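Local coordinates for BB0689 (Borrelia burgdorferi, PDB 4D53), which is an outer surface lipoprotein of the bacterial CAP superfamily whose precise function is not established, at residues L38-K43 against K112-Y116; L29-D35 against N107-I113. All coordinates share one frame; numbering follows the deposited sequence.

From the N terminus, helix 10-26 leads into residues 29-35, which contact 2 pairs with residues 107-113 and so closes a loop of 71 intervening residues. The chain then enters helix 36-52, whose first turns meet residues 112-116 in contact 1, with 68 residues between. The first partners come in the order 29-35, 38-43 and the second in the order 107-113, 112-116, so the two closures cross rather than nest, and they share Lys-112 and Ile-113. Strand 112-119 is thus held in two ways: contact 2 sets strand 33-34 beside it as one edge of the mixed sheet, and contact 1 lays the following helix against one face of that sheet.

Contact 1: L38-K43 against K112-Y116; sequences LEKVAK and KIGGY
Glu-39 of the helix and Gly-115 of the strand converge on one polar atom, the hydroxyl of Tyr-17 in helix 10-26, which is hydrogen-bonded to both Glu-39 OE2 and the amide N of Gly-115. Glu-39 passes across the strand, its CG 3.8 Å from Gly-114 CA. This is helix-on-sheet packing in an alpha/beta CAP domain, and it shows how glycines bring a helix close: the segment axes come within 5.9 Å at an angle of 33°. Having no side chain, Gly-114 lets the helix lie directly on the strand backbone, with Leu-38 CB 3.7 Å from Gly-114 CA. One turn on, Ala-42 CB rests 3.7 Å from Gly-115 CA, while the CD1 branch of Leu-38 packs in van der Waals contact against Lys-112 O, 3.7 Å away.

At the other end, Lys-43 is stretched over one face of the Tyr-116 ring. With CG anti to the backbone N (chi1 -179°) and the chain extended beyond, CG stands 3.6 Å from the ring centroid, almost exactly on the normal, in a CH-pi contact. No hydrogen bond joins helix to strand directly, so the two are probably held mainly by dispersion and close fit, with the shared tyrosine hydroxyl bridging them.

Contact 2: L29-D35 against N107-I113; sequences LNHLEID and NTDTDKI
Glu-33 and Lys-112 owe their meeting to complementary torsions: the glutamate is extended beyond CG (chi2 -180°), whereas the lysine folds at chi2 (-60°) and then runs beside it in the same direction. They sit opposite each other in a short parallel beta bridge, the pairing by which strand 33-34 becomes an edge of the CAP domain sheet. Lys-112 NZ makes a salt bridge with Glu-33 OE1, though its hydrogen bond is weak.

The backbone supplies the regular part. Glu-33 N donates to Asp-111 O, Glu-33 O accepts from Ile-113 N at 3.0 Å, and Asp-35 N reaches Ile-113 O at 2.8 Å. Asp-111 and Lys-112 together face Gly-132 on the neighbouring strand, a classic beta bulge. Asp-35, just after the strand, N-caps helix 36-52 through its bond to Leu-38 N; its other carboxylate oxygen forms a salt bridge with Arg-134.

On the face bearing Ile-113, Leu-32 crosses that isoleucine at about a right angle, its CB 4.0 Å from Ile-113 CG2, beneath helix 10-26, whose Tyr-17 also touches Ile-113. Before the strand, Leu-29 CD2 meets the methyl of Thr-108, and a side-chain amide replaces backbone pairing: Asn-30 ND2 donates to Thr-110 O at 2.8 Å, with the acceptor only 1° out of the amide plane.

Contact 1: L38-K43 against K112-Y116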
loop_
_atom_site.group_PDB
_atom_site.type_symbol
_atom_site.label_atom_id
_atom_site.label_comp_id
_atom_site.label_asym_id
_atom_site.label_seq_id
_atom_site.Cartn_x
_atom_site.Cartn_y
_atom_site.Cartn_z
ATOM N N LEU A 38 -7.896 -5.646 -1.550
ATOM C CA LEU A 38 -6.861 -4.733 -0.991
ATOM C C LEU A 38 -6.472 -3.726 -2.056
ATOM O O LEU A 38 -6.281 -2.554 -1.732
ATOM C CB LEU A 38 -5.631 -5.470 -0.467
ATOM C CG LEU A 38 -5.883 -6.343 0.758
ATOM C CD1 LEU A 38 -4.562 -6.955 1.235
ATOM C CD2 LEU A 38 -6.537 -5.602 1.902
ATOM N N GLU A 39 -6.334 -4.136 -3.311
ATOM C CA GLU A 39 -5.990 -3.189 -4.358
ATOM C C GLU A 39 -7.065 -2.079 -4.514
ATOM O O GLU A 39 -6.740 -0.910 -4.711
ATOM C CB GLU A 39 -5.777 -3.863 -5.711
ATOM C CG GLU A 39 -4.417 -4.555 -5.817
ATOM C CD GLU A 39 -4.048 -4.926 -7.216
ATOM O OE1 GLU A 39 -4.969 -5.305 -7.945
ATOM O OE2 GLU A 39 -2.872 -4.937 -7.611
ATOM N N LYS A 40 -8.332 -2.473 -4.383
ATOM C CA LYS A 40 -9.447 -1.505 -4.534
ATOM C C LYS A 40 -9.452 -0.518 -3.348
ATOM O O LYS A 40 -9.569 0.686 -3.559
ATOM C CB LYS A 40 -10.790 -2.234 -4.603
ATOM C CG LYS A 40 -12.009 -1.318 -4.816
ATOM C CD LYS A 40 -13.356 -1.848 -4.336
ATOM C CE LYS A 40 -13.650 -3.244 -4.843
ATOM N NZ LYS A 40 -14.815 -3.821 -4.086
ATOM N N VAL A 41 -9.276 -1.012 -2.144
ATOM C CA VAL A 41 -9.247 -0.160 -0.937
ATOM C C VAL A 41 -8.053 0.818 -1.026
ATOM O O VAL A 41 -8.218 1.985 -0.712
ATOM C CB VAL A 41 -9.208 -1.015 0.342
ATOM C CG1 VAL A 41 -9.107 -0.182 1.607
ATOM C CG2 VAL A 41 -10.481 -1.892 0.431
ATOM N N ALA A 42 -6.878 0.326 -1.435
ATOM C CA ALA A 42 -5.677 1.166 -1.538
ATOM C C ALA A 42 -5.868 2.256 -2.554
ATOM O O ALA A 42 -5.455 3.395 -2.320
ATOM C CB ALA A 42 -4.454 0.307 -1.875
ATOM N N LYS A 43 -6.471 1.959 -3.717
ATOM C CA LYS A 43 -6.715 2.944 -4.702
ATOM C C LYS A 43 -7.691 4.048 -4.257
ATOM O O LYS A 43 -7.417 5.232 -4.431
ATOM C CB LYS A 43 -7.209 2.316 -6.039
ATOM C CG LYS A 43 -7.458 3.336 -7.141
ATOM C CD LYS A 43 -7.940 2.647 -8.456
ATOM C CE LYS A 43 -8.031 3.623 -9.615
ATOM N NZ LYS A 43 -8.474 2.931 -10.843
ATOM N N LYS A 112 -1.873 -11.724 2.181
ATOM C CA LYS A 112 -2.336 -10.989 1.001
ATOM C C LYS A 112 -1.723 -9.559 1.014
ATOM O O LYS A 112 -1.559 -8.990 2.056
ATOM C CB LYS A 112 -3.859 -10.826 1.055
ATOM C CG LYS A 112 -4.625 -12.162 1.117
ATOM C CD LYS A 112 -4.377 -13.067 -0.053
ATOM C CE LYS A 112 -5.058 -14.442 0.135
ATOM N NZ LYS A 112 -4.911 -15.108 -1.166
ATOM N N ILE A 113 -1.508 -9.020 -0.174
ATOM C CA ILE A 113 -1.043 -7.654 -0.387
ATOM C C ILE A 113 -1.878 -7.008 -1.504
ATOM O O ILE A 113 -2.307 -7.669 -2.492
ATOM C CB ILE A 113 0.455 -7.625 -0.767
ATOM C CG1 ILE A 113 1.062 -6.236 -0.712
ATOM C CG2 ILE A 113 0.749 -8.276 -2.099
ATOM C CD1 ILE A 113 2.555 -6.209 -0.958
ATOM N N GLY A 114 -2.037 -5.696 -1.401
ATOM C CA GLY A 114 -2.597 -4.959 -2.490
ATOM C C GLY A 114 -2.263 -3.476 -2.349
ATOM O O GLY A 114 -2.341 -2.924 -1.260
ATOM N N GLY A 115 -1.874 -2.862 -3.440
ATOM C CA GLY A 115 -1.523 -1.435 -3.388
ATOM C C GLY A 115 -1.847 -0.668 -4.596
ATOM O O GLY A 115 -2.361 -1.218 -5.639
ATOM N N TYR A 116 -1.519 0.596 -4.542
ATOM C CA TYR A 116 -1.833 1.529 -5.645
ATOM C C TYR A 116 -0.862 2.697 -5.573
ATOM O O TYR A 116 -0.480 3.140 -4.451
ATOM C CB TYR A 116 -3.312 1.992 -5.572
ATOM C CG TYR A 116 -3.699 2.923 -6.741
ATOM C CD1 TYR A 116 -3.911 2.405 -8.055
ATOM C CD2 TYR A 116 -3.736 4.298 -6.587
ATOM C CE1 TYR A 116 -4.214 3.248 -9.140
ATOM C CE2 TYR A 116 -4.059 5.131 -7.666
ATOM C CZ TYR A 116 -4.272 4.594 -8.934
ATOM O OH TYR A 116 -4.553 5.496 -9.953
#

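Contact 2: L29-D35 against N107-I113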
loop_
_atom_site.group_PDB
_atom_site.type_symbol
_atom_site.label_atom_id
_atom_site.label_comp_id
_atom_site.label_asym_id
_atom_site.label_seq_id
_atom_site.Cartn_x
_atom_site.Cartn_y
_atom_site.Cartn_z
ATOM N N LEU A 29 10.668 -15.333 4.079
ATOM C CA LEU A 29 9.416 -15.036 4.638
ATOM C C LEU A 29 8.306 -15.596 3.748
ATOM O O LEU A 29 8.495 -15.985 2.600
ATOM C CB LEU A 29 9.234 -13.494 4.713
ATOM C CG LEU A 29 10.237 -12.809 5.626
ATOM C CD1 LEU A 29 10.179 -11.284 5.504
ATOM C CD2 LEU A 29 10.121 -13.204 7.090
ATOM N N ASN A 30 7.107 -15.522 4.240
ATOM C CA ASN A 30 5.992 -16.087 3.436
ATOM C C ASN A 30 5.603 -15.260 2.208
ATOM O O ASN A 30 5.659 -14.020 2.206
ATOM C CB ASN A 30 4.771 -16.350 4.351
ATOM C CG ASN A 30 4.273 -15.075 5.065
ATOM O OD1 ASN A 30 5.002 -14.492 5.859
ATOM N ND2 ASN A 30 3.016 -14.683 4.822
ATOM N N HIS A 31 5.195 -15.976 1.180
ATOM C CA HIS A 31 4.796 -15.379 -0.094
ATOM C C HIS A 31 3.412 -14.764 0.003
ATOM O O HIS A 31 2.413 -15.418 0.356
ATOM C CB HIS A 31 4.829 -16.392 -1.192
ATOM C CG HIS A 31 4.520 -15.823 -2.536
ATOM N ND1 HIS A 31 3.300 -16.031 -3.142
ATOM C CD2 HIS A 31 5.238 -15.049 -3.378
ATOM C CE1 HIS A 31 3.281 -15.425 -4.314
ATOM N NE2 HIS A 31 4.452 -14.838 -4.492
ATOM N N LEU A 32 3.366 -13.477 -0.308
ATOM C CA LEU A 32 2.123 -12.745 -0.325
ATOM C C LEU A 32 1.443 -12.828 -1.710
ATOM O O LEU A 32 2.122 -12.694 -2.755
ATOM C CB LEU A 32 2.391 -11.272 0.025
ATOM C CG LEU A 32 3.016 -11.021 1.394
ATOM C CD1 LEU A 32 3.395 -9.549 1.525
ATOM C CD2 LEU A 32 2.075 -11.472 2.487
ATOM N N GLU A 33 0.117 -13.018 -1.726
ATOM C CA GLU A 33 -0.624 -13.062 -3.017
ATOM C C GLU A 33 -1.341 -11.741 -3.188
ATOM O O GLU A 33 -1.890 -11.213 -2.233
ATOM C CB GLU A 33 -1.681 -14.175 -2.959
ATOM C CG GLU A 33 -0.960 -15.528 -3.003
ATOM C CD GLU A 33 -1.878 -16.752 -2.959
ATOM O OE1 GLU A 33 -3.139 -16.615 -2.982
ATOM O OE2 GLU A 33 -1.293 -17.862 -2.924
ATOM N N ILE A 34 -1.307 -11.229 -4.376
ATOM C CA ILE A 34 -2.024 -9.936 -4.670
ATOM C C ILE A 34 -3.499 -10.115 -4.537
ATOM O O ILE A 34 -4.030 -11.131 -5.033
ATOM C CB ILE A 34 -1.676 -9.446 -6.055
ATOM C CG1 ILE A 34 -0.184 -9.169 -6.141
ATOM C CG2 ILE A 34 -2.452 -8.145 -6.361
ATOM C CD1 ILE A 34 0.343 -9.102 -7.562
ATOM N N ASP A 35 -4.190 -9.208 -3.850
ATOM C CA ASP A 35 -5.610 -9.380 -3.561
ATOM C C ASP A 35 -6.405 -8.205 -4.140
ATOM O O ASP A 35 -6.078 -7.006 -3.869
ATOM C CB ASP A 35 -5.813 -9.458 -2.065
ATOM C CG ASP A 35 -7.283 -9.635 -1.678
ATOM O OD1 ASP A 35 -7.716 -10.785 -1.650
ATOM O OD2 ASP A 35 -7.998 -8.639 -1.375
ATOM N N ASN A 107 6.617 -8.498 7.594
ATOM C CA ASN A 107 5.669 -9.160 8.488
ATOM C C ASN A 107 5.390 -10.636 8.071
ATOM O O ASN A 107 5.431 -10.987 6.898
ATOM C CB ASN A 107 4.424 -8.359 8.685
ATOM C CG ASN A 107 3.391 -8.594 7.627
ATOM O OD1 ASN A 107 3.330 -7.958 6.541
ATOM N ND2 ASN A 107 2.624 -9.639 7.879
ATOM N N THR A 108 5.099 -11.456 9.078
ATOM C CA THR A 108 4.686 -12.867 8.854
ATOM C C THR A 108 3.261 -13.093 9.213
ATOM O O THR A 108 2.827 -14.237 9.225
ATOM C CB THR A 108 5.500 -13.856 9.754
ATOM O OG1 THR A 108 5.353 -13.513 11.133
ATOM C CG2 THR A 108 6.843 -13.851 9.363
ATOM N N ASP A 109 2.507 -12.038 9.509
ATOM C CA ASP A 109 1.164 -12.127 9.976
ATOM C C ASP A 109 0.139 -12.174 8.837
ATOM O O ASP A 109 -1.022 -12.352 9.130
ATOM C CB ASP A 109 0.704 -10.915 10.771
ATOM C CG ASP A 109 1.392 -10.701 12.049
ATOM O OD1 ASP A 109 2.151 -11.617 12.517
ATOM O OD2 ASP A 109 1.134 -9.537 12.533
ATOM N N THR A 110 0.511 -11.777 7.618
ATOM C CA THR A 110 -0.494 -11.481 6.561
ATOM C C THR A 110 -0.156 -12.414 5.413
ATOM O O THR A 110 0.994 -12.802 5.285
ATOM C CB THR A 110 -0.467 -9.984 6.096
ATOM O OG1 THR A 110 0.858 -9.695 5.625
ATOM C CG2 THR A 110 -0.899 -9.051 7.184
ATOM N N ASP A 111 -1.136 -12.797 4.569
ATOM C CA ASP A 111 -0.857 -13.544 3.385
ATOM C C ASP A 111 -1.239 -12.887 2.095
ATOM O O ASP A 111 -0.964 -13.419 1.021
ATOM C CB ASP A 111 -1.425 -15.001 3.434
ATOM C CG ASP A 111 -2.913 -15.065 3.631
ATOM O OD1 ASP A 111 -3.573 -14.045 3.825
ATOM O OD2 ASP A 111 -3.429 -16.198 3.613
ATOM N N LYS A 112 -1.873 -11.724 2.181
ATOM C CA LYS A 112 -2.336 -10.989 1.001
ATOM C C LYS A 112 -1.723 -9.559 1.014
ATOM O O LYS A 112 -1.559 -8.990 2.056
ATOM C CB LYS A 112 -3.859 -10.826 1.055
ATOM C CG LYS A 112 -4.625 -12.162 1.117
ATOM C CD LYS A 112 -4.377 -13.067 -0.053
ATOM C CE LYS A 112 -5.058 -14.442 0.135
ATOM N NZ LYS A 112 -4.911 -15.108 -1.166
ATOM N N ILE A 113 -1.508 -9.020 -0.174
ATOM C CA ILE A 113 -1.043 -7.654 -0.387
ATOM C C ILE A 113 -1.878 -7.008 -1.504
ATOM O O ILE A 113 -2.307 -7.669 -2.492
ATOM C CB ILE A 113 0.455 -7.625 -0.767
ATOM C CG1 ILE A 113 1.062 -6.236 -0.712
ATOM C CG2 ILE A 113 0.749 -8.276 -2.099
ATOM C CD1 ILE A 113 2.555 -6.209 -0.958
#